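Local coordinates for protein L-methionine gamma-lyase (Fusobacterium nucleatum subsp. nucleatum, PDB 6LXU) that belongs to the pyridoxal-phosphate-dependent enzymes of the Cys/Met metabolism family and holds its cofactor covalently in a four-chain assembly, at residues H177-T189 and P198-A210. Residues are numbered along the deposited sequence; the frame is centred on the assembly and turned at random.
Sequences HTNPNTLVIVDNT and PLKLGVDIVVHSA
V186 fills the tight middle of this contact: its CG2 meets V203 CG1 at 3.6 Å and its CG1 rests on P198 CG, while its backbone pairs with the neighbouring strand. Strands 183-187 and 205-209 run parallel, 24° apart, and their bonds alternate along the seam: I205 N to V184 O, V186 N to I205 O at 2.9 Å, V207 N to V186 O, N188 N to V207 O. On the face opposite V186, the side chains of I185 and I205 run alongside each other in the same direction, with I185 CG1 4.0 Å from I205 CD1.

Toward the N-terminal ends of the strands the packing gives way to H177 and G202, both partly exposed, beyond which P180 and N181 of the turn N179-T182 are exposed. Between this open end and the core sits buried D204, whose OD2 accepts two bonds, from H177 NE2 at 2.7 Å on its syn side and from V184 N at 2.8 Å on its anti lone pair. The H177 bond lies in the imidazole plane, which stands 76° from the carboxylate. With CG anti to its carbonyl carbon (chi1 -62°), D204 reaches back to V184 N, and OD1 pairs with R228, which probably favours the charged carboxylate.

At the C-terminal end, T189 OG1 accepts from S209 N at 2.9 Å and donates to D187 OD1, which also takes T189 N in an Asx turn. N188 CB packs 3.6 Å from H208 CE1; N188 OD1 is held by Q196, while E78 receives bonds from N188 ND2 and H208 NE2. S209 OG binds the cofactor phosphate of the modified lysine at position 212, so this beta-alpha-beta crossover through helix 192-195 leads into the pyridoxal-phosphate site of a fold type I, aminotransferase-like large domain.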
ATOM      1  N   HIS A 177      29.366  -8.824 -31.941  1.00  9.72           N
ATOM      2  CA  HIS A 177      29.275  -7.643 -32.771  1.00 10.09           C
ATOM      3  C   HIS A 177      30.027  -7.735 -34.102  1.00 10.51           C
ATOM      4  O   HIS A 177      29.932  -6.812 -34.906  1.00 11.80           O
ATOM      5  CB  HIS A 177      29.693  -6.411 -31.981  1.00  9.75           C
ATOM      6  CG  HIS A 177      28.680  -6.011 -30.947  1.00  9.49           C
ATOM      7  ND1 HIS A 177      29.029  -5.430 -29.748  1.00  9.75           N
ATOM      8  CD2 HIS A 177      27.327  -6.131 -30.933  1.00  9.56           C
ATOM      9  CE1 HIS A 177      27.930  -5.192 -29.050  1.00  9.37           C
ATOM     10  NE2 HIS A 177      26.888  -5.605 -29.741  1.00  9.54           N
ATOM     11  N   THR A 178      30.675  -8.863 -34.361  1.00 10.90           N
ATOM     12  CA  THR A 178      31.165  -9.139 -35.720  1.00 11.72           C
ATOM     13  C   THR A 178      29.998  -9.269 -36.699  1.00 12.22           C
ATOM     14  O   THR A 178      30.190  -9.095 -37.906  1.00 13.31           O
ATOM     15  CB  THR A 178      32.042 -10.401 -35.804  1.00 12.32           C
ATOM     16  OG1 THR A 178      31.302 -11.556 -35.410  1.00 13.04           O
ATOM     17  CG2 THR A 178      33.291 -10.271 -34.946  1.00 12.63           C
ATOM     18  N   ASN A 179      28.796  -9.590 -36.204  1.00 12.36           N
ATOM     19  CA  ASN A 179      27.585  -9.515 -37.009  1.00 12.75           C
ATOM     20  C   ASN A 179      26.894  -8.188 -36.678  1.00 13.80           C
ATOM     21  O   ASN A 179      26.487  -7.986 -35.530  1.00 12.70           O
ATOM     22  CB  ASN A 179      26.704 -10.721 -36.682  1.00 13.06           C
ATOM     23  CG  ASN A 179      25.421 -10.758 -37.495  1.00 13.11           C
ATOM     24  OD1 ASN A 179      24.880  -9.728 -37.880  1.00 13.62           O
ATOM     25  ND2 ASN A 179      24.939 -11.961 -37.749  1.00 14.17           N
ATOM     26  N   PRO A 180      26.742  -7.276 -37.664  1.00 15.27           N
ATOM     27  CA  PRO A 180      26.181  -5.948 -37.375  1.00 15.78           C
ATOM     28  C   PRO A 180      24.712  -5.920 -36.905  1.00 15.49           C
ATOM     29  O   PRO A 180      24.258  -4.883 -36.427  1.00 17.25           O
ATOM     30  CB  PRO A 180      26.308  -5.209 -38.719  1.00 16.98           C
ATOM     31  CG  PRO A 180      26.306  -6.281 -39.729  1.00 17.20           C
ATOM     32  CD  PRO A 180      27.047  -7.426 -39.105  1.00 16.59           C
ATOM     33  N   ASN A 181      23.994  -7.020 -37.084  1.00 14.45           N
ATOM     34  CA  ASN A 181      22.603  -7.128 -36.641  1.00 14.29           C
ATOM     35  C   ASN A 181      22.445  -7.782 -35.256  1.00 12.87           C
ATOM     36  O   ASN A 181      21.316  -7.894 -34.763  1.00 13.11           O
ATOM     37  CB  ASN A 181      21.819  -7.932 -37.681  1.00 15.84           C
ATOM     38  CG  ASN A 181      20.318  -7.725 -37.587  1.00 17.08           C
ATOM     39  OD1 ASN A 181      19.841  -6.593 -37.454  1.00 19.82           O
ATOM     40  ND2 ASN A 181      19.564  -8.820 -37.671  1.00 18.68           N
ATOM     41  N   THR A 182      23.530  -8.217 -34.619  1.00 11.45           N
ATOM     42  CA  THR A 182      23.417  -8.957 -33.356  1.00 10.69           C
ATOM     43  C   THR A 182      23.394  -8.036 -32.137  1.00  9.92           C
ATOM     44  O   THR A 182      24.261  -7.167 -31.977  1.00 10.46           O
ATOM     45  CB  THR A 182      24.564  -9.960 -33.209  1.00 10.56           C
ATOM     46  OG1 THR A 182      24.607 -10.826 -34.354  1.00 10.89           O
ATOM     47  CG2 THR A 182      24.425 -10.803 -31.937  1.00 10.50           C
ATOM     48  N   LEU A 183      22.408  -8.252 -31.261  1.00  9.12           N
ATOM     49  CA  LEU A 183      22.330  -7.557 -29.972  1.00  8.89           C
ATOM     50  C   LEU A 183      22.832  -8.456 -28.864  1.00  8.49           C
ATOM     51  O   LEU A 183      22.519  -9.645 -28.836  1.00  9.01           O
ATOM     52  CB  LEU A 183      20.889  -7.165 -29.675  1.00  9.35           C
ATOM     53  CG  LEU A 183      20.268  -6.148 -30.628  1.00 10.13           C
ATOM     54  CD1 LEU A 183      18.760  -6.090 -30.419  1.00 10.42           C
ATOM     55  CD2 LEU A 183      20.902  -4.776 -30.455  1.00 11.11           C
ATOM     56  N   VAL A 184      23.592  -7.874 -27.939  1.00  7.77           N
ATOM     57  CA  VAL A 184      24.070  -8.570 -26.767  1.00  7.57           C
ATOM     58  C   VAL A 184      23.204  -8.146 -25.577  1.00  7.27           C
ATOM     59  O   VAL A 184      23.084  -6.956 -25.285  1.00  7.00           O
ATOM     60  CB  VAL A 184      25.562  -8.280 -26.486  1.00  7.99           C
ATOM     61  CG1 VAL A 184      26.033  -9.072 -25.272  1.00  8.51           C
ATOM     62  CG2 VAL A 184      26.421  -8.627 -27.695  1.00  8.23           C
ATOM     63  N   ILE A 185      22.616  -9.152 -24.913  1.00  6.99           N
ATOM     64  CA  ILE A 185      21.711  -8.941 -23.776  1.00  7.20           C
ATOM     65  C   ILE A 185      22.334  -9.646 -22.593  1.00  7.00           C
ATOM     66  O   ILE A 185      22.693 -10.813 -22.699  1.00  7.23           O
ATOM     67  CB  ILE A 185      20.299  -9.508 -24.063  1.00  7.76           C
ATOM     68  CG1 ILE A 185      19.741  -8.892 -25.348  1.00  8.43           C
ATOM     69  CG2 ILE A 185      19.381  -9.267 -22.873  1.00  7.86           C
ATOM     70  CD1 ILE A 185      18.406  -9.441 -25.792  1.00  8.77           C
ATOM     71  N   VAL A 186      22.449  -8.949 -21.457  1.00  6.69           N
ATOM     72  CA  VAL A 186      23.018  -9.532 -20.244  1.00  6.47           C
ATOM     73  C   VAL A 186      22.043  -9.422 -19.083  1.00  6.05           C
ATOM     74  O   VAL A 186      21.546  -8.338 -18.786  1.00  6.24           O
ATOM     75  CB  VAL A 186      24.348  -8.855 -19.861  1.00  6.87           C
ATOM     76  CG1 VAL A 186      24.863  -9.341 -18.515  1.00  7.12           C
ATOM     77  CG2 VAL A 186      25.366  -9.122 -20.943  1.00  7.08           C
ATOM     78  N   ASP A 187      21.839 -10.546 -18.416  1.00  5.78           N
ATOM     79  CA  ASP A 187      21.114 -10.593 -17.143  1.00  5.69           C
ATOM     80  C   ASP A 187      22.114 -10.302 -16.032  1.00  5.53           C
ATOM     81  O   ASP A 187      22.937 -11.143 -15.692  1.00  5.79           O
ATOM     82  CB  ASP A 187      20.445 -11.961 -17.005  1.00  5.89           C
ATOM     83  CG  ASP A 187      19.643 -12.121 -15.728  1.00  6.15           C
ATOM     84  OD1 ASP A 187      19.851 -11.323 -14.787  1.00  6.43           O
ATOM     85  OD2 ASP A 187      18.823 -13.072 -15.669  1.00  6.28           O
ATOM     86  N   ASN A 188      22.037  -9.074 -15.506  1.00  5.28           N
ATOM     87  CA  ASN A 188      22.971  -8.552 -14.506  1.00  5.33           C
ATOM     88  C   ASN A 188      22.417  -8.637 -13.079  1.00  5.21           C
ATOM     89  O   ASN A 188      22.871  -7.916 -12.192  1.00  5.17           O
ATOM     90  CB  ASN A 188      23.326  -7.096 -14.861  1.00  5.40           C
ATOM     91  CG  ASN A 188      24.607  -6.598 -14.203  1.00  5.65           C
ATOM     92  OD1 ASN A 188      25.566  -7.357 -14.057  1.00  6.22           O
ATOM     93  ND2 ASN A 188      24.626  -5.314 -13.823  1.00  5.92           N
ATOM     94  N   THR A 189      21.457  -9.539 -12.862  1.00  5.15           N
ATOM     95  CA  THR A 189      20.781  -9.666 -11.566  1.00  5.12           C
ATOM     96  C   THR A 189      21.742  -9.918 -10.404  1.00  5.25           C
ATOM     97  O   THR A 189      21.709  -9.212  -9.404  1.00  5.47           O
ATOM     98  CB  THR A 189      19.729 -10.788 -11.614  1.00  5.13           C
ATOM     99  OG1 THR A 189      18.715 -10.456 -12.571  1.00  5.32           O
ATOM    100  CG2 THR A 189      19.061 -10.991 -10.274  1.00  5.21           C
ATOM    101  N   PRO A 198      27.452  -3.811 -17.462  1.00  7.24           N
ATOM    102  CA  PRO A 198      27.701  -4.406 -18.771  1.00  7.41           C
ATOM    103  C   PRO A 198      27.681  -3.422 -19.939  1.00  7.75           C
ATOM    104  O   PRO A 198      28.414  -3.641 -20.930  1.00  7.53           O
ATOM    105  CB  PRO A 198      26.585  -5.460 -18.892  1.00  7.35           C
ATOM    106  CG  PRO A 198      26.273  -5.832 -17.478  1.00  7.37           C
ATOM    107  CD  PRO A 198      26.399  -4.548 -16.725  1.00  7.22           C
ATOM    108  N   LEU A 199      26.883  -2.368 -19.866  1.00  8.00           N
ATOM    109  CA  LEU A 199      26.833  -1.421 -20.983  1.00  8.92           C
ATOM    110  C   LEU A 199      28.187  -0.757 -21.213  1.00  9.47           C
ATOM    111  O   LEU A 199      28.534  -0.442 -22.360  1.00 10.57           O
ATOM    112  CB  LEU A 199      25.762  -0.357 -20.748  1.00  9.18           C
ATOM    113  CG  LEU A 199      24.331  -0.892 -20.592  1.00  9.39           C
ATOM    114  CD1 LEU A 199      23.383   0.256 -20.324  1.00  9.76           C
ATOM    115  CD2 LEU A 199      23.862  -1.693 -21.800  1.00  9.73           C
ATOM    116  N   LYS A 200      28.975  -0.601 -20.158  1.00  9.80           N
ATOM    117  CA  LYS A 200      30.314  -0.009 -20.289  1.00 10.88           C
ATOM    118  C   LYS A 200      31.304  -0.953 -20.955  1.00 10.87           C
ATOM    119  O   LYS A 200      32.405  -0.516 -21.342  1.00 12.35           O
ATOM    120  CB  LYS A 200      30.818   0.447 -18.919  1.00 12.33           C
ATOM    121  CG  LYS A 200      29.887   1.459 -18.265  1.00 14.20           C
ATOM    122  CD  LYS A 200      30.441   2.022 -16.971  1.00 16.42           C
ATOM    123  CE  LYS A 200      31.518   3.063 -17.222  1.00 18.24           C
ATOM    124  NZ  LYS A 200      31.849   3.806 -15.983  1.00 20.20           N
ATOM    125  N   LEU A 201      30.930  -2.226 -21.107  1.00 10.42           N
ATOM    126  CA  LEU A 201      31.755  -3.251 -21.738  1.00 10.50           C
ATOM    127  C   LEU A 201      31.323  -3.557 -23.170  1.00 10.23           C
ATOM    128  O   LEU A 201      31.860  -4.471 -23.781  1.00 11.03           O
ATOM    129  CB  LEU A 201      31.726  -4.526 -20.887  1.00 10.78           C
ATOM    130  CG  LEU A 201      32.126  -4.302 -19.423  1.00 11.39           C
ATOM    131  CD1 LEU A 201      31.987  -5.603 -18.653  1.00 11.82           C
ATOM    132  CD2 LEU A 201      33.537  -3.754 -19.275  1.00 11.94           C
ATOM    133  N   GLY A 202      30.365  -2.803 -23.697  1.00  9.75           N
ATOM    134  CA  GLY A 202      29.883  -2.976 -25.070  1.00  9.89           C
ATOM    135  C   GLY A 202      28.589  -3.756 -25.215  1.00  9.26           C
ATOM    136  O   GLY A 202      28.151  -3.992 -26.327  1.00 10.55           O
ATOM    137  N   VAL A 203      27.958  -4.150 -24.105  1.00  8.50           N
ATOM    138  CA  VAL A 203      26.672  -4.860 -24.158  1.00  8.23           C
ATOM    139  C   VAL A 203      25.586  -3.889 -24.624  1.00  7.84           C
ATOM    140  O   VAL A 203      25.648  -2.706 -24.345  1.00  8.55           O
ATOM    141  CB  VAL A 203      26.379  -5.449 -22.764  1.00  8.43           C
ATOM    142  CG1 VAL A 203      24.953  -5.963 -22.617  1.00  8.54           C
ATOM    143  CG2 VAL A 203      27.403  -6.529 -22.453  1.00  8.52           C
ATOM    144  N   ASP A 204      24.587  -4.390 -25.357  1.00  7.68           N
ATOM    145  CA  ASP A 204      23.517  -3.532 -25.851  1.00  7.55           C
ATOM    146  C   ASP A 204      22.363  -3.327 -24.861  1.00  6.96           C
ATOM    147  O   ASP A 204      21.829  -2.239 -24.787  1.00  7.16           O
ATOM    148  CB  ASP A 204      22.953  -4.099 -27.141  1.00  7.97           C
ATOM    149  CG  ASP A 204      23.990  -4.153 -28.236  1.00  8.47           C
ATOM    150  OD1 ASP A 204      24.338  -3.076 -28.764  1.00 10.61           O
ATOM    151  OD2 ASP A 204      24.470  -5.250 -28.539  1.00  8.60           O
ATOM    152  N   ILE A 205      21.962  -4.401 -24.160  1.00  6.66           N
ATOM    153  CA  ILE A 205      20.784  -4.352 -23.276  1.00  6.52           C
ATOM    154  C   ILE A 205      21.129  -5.074 -21.986  1.00  6.40           C
ATOM    155  O   ILE A 205      21.654  -6.179 -22.021  1.00  6.45           O
ATOM    156  CB  ILE A 205      19.558  -5.044 -23.923  1.00  6.79           C
ATOM    157  CG1 ILE A 205      19.239  -4.453 -25.307  1.00  7.04           C
ATOM    158  CG2 ILE A 205      18.352  -4.970 -22.983  1.00  6.76           C
ATOM    159  CD1 ILE A 205      18.214  -5.248 -26.094  1.00  7.35           C
ATOM    160  N   VAL A 206      20.799  -4.448 -20.852  1.00  6.35           N
ATOM    161  CA  VAL A 206      20.910  -5.074 -19.545  1.00  6.48           C
ATOM    162  C   VAL A 206      19.511  -5.349 -19.023  1.00  6.11           C
ATOM    163  O   VAL A 206      18.633  -4.485 -19.105  1.00  6.09           O
ATOM    164  CB  VAL A 206      21.674  -4.180 -18.550  1.00  7.29           C
ATOM    165  CG1 VAL A 206      21.515  -4.662 -17.110  1.00  7.78           C
ATOM    166  CG2 VAL A 206      23.139  -4.131 -18.937  1.00  7.91           C
ATOM    167  N   VAL A 207      19.319  -6.547 -18.473  1.00  5.70           N
ATOM    168  CA  VAL A 207      18.064  -6.915 -17.818  1.00  5.62           C
ATOM    169  C   VAL A 207      18.359  -7.323 -16.372  1.00  5.45           C
ATOM    170  O   VAL A 207      19.433  -7.845 -16.036  1.00  5.57           O
ATOM    171  CB  VAL A 207      17.295  -8.014 -18.582  1.00  5.93           C
ATOM    172  CG1 VAL A 207      16.975  -7.564 -19.990  1.00  6.18           C
ATOM    173  CG2 VAL A 207      18.032  -9.333 -18.564  1.00  5.94           C
ATOM    174  N   HIS A 208      17.366  -7.066 -15.520  1.00  4.99           N
ATOM    175  CA  HIS A 208      17.414  -7.435 -14.093  1.00  5.03           C
ATOM    176  C   HIS A 208      16.117  -8.045 -13.621  1.00  4.84           C
ATOM    177  O   HIS A 208      15.046  -7.568 -13.975  1.00  5.06           O
ATOM    178  CB  HIS A 208      17.583  -6.202 -13.199  1.00  5.19           C
ATOM    179  CG  HIS A 208      18.929  -5.574 -13.269  1.00  5.39           C
ATOM    180  ND1 HIS A 208      20.004  -6.058 -12.556  1.00  5.61           N
ATOM    181  CD2 HIS A 208      19.362  -4.493 -13.959  1.00  5.57           C
ATOM    182  CE1 HIS A 208      21.047  -5.286 -12.818  1.00  5.53           C
ATOM    183  NE2 HIS A 208      20.686  -4.333 -13.660  1.00  5.87           N
ATOM    184  N   SER A 209      16.243  -9.016 -12.723  1.00  4.73           N
ATOM    185  CA  SER A 209      15.190  -9.282 -11.758  1.00  4.67           C
ATOM    186  C   SER A 209      15.380  -8.344 -10.574  1.00  4.58           C
ATOM    187  O   SER A 209      16.222  -8.589  -9.711  1.00  4.71           O
ATOM    188  CB  SER A 209      15.222 -10.732 -11.308  1.00  4.80           C
ATOM    189  OG  SER A 209      14.231 -10.924 -10.301  1.00  4.94           O
ATOM    190  N   ALA A 210      14.584  -7.275 -10.537  1.00  4.40           N
ATOM    191  CA  ALA A 210      14.595  -6.357  -9.400  1.00  4.53           C
ATOM    192  C   ALA A 210      14.022  -6.987  -8.135  1.00  4.48           C
ATOM    193  O   ALA A 210      14.243  -6.479  -7.045  1.00  4.71           O
ATOM    194  CB  ALA A 210      13.859  -5.068  -9.743  1.00  4.64           C
TER
HETATM  195  O   HOH W   1      20.472  -6.701  -9.789  1.00  5.57           O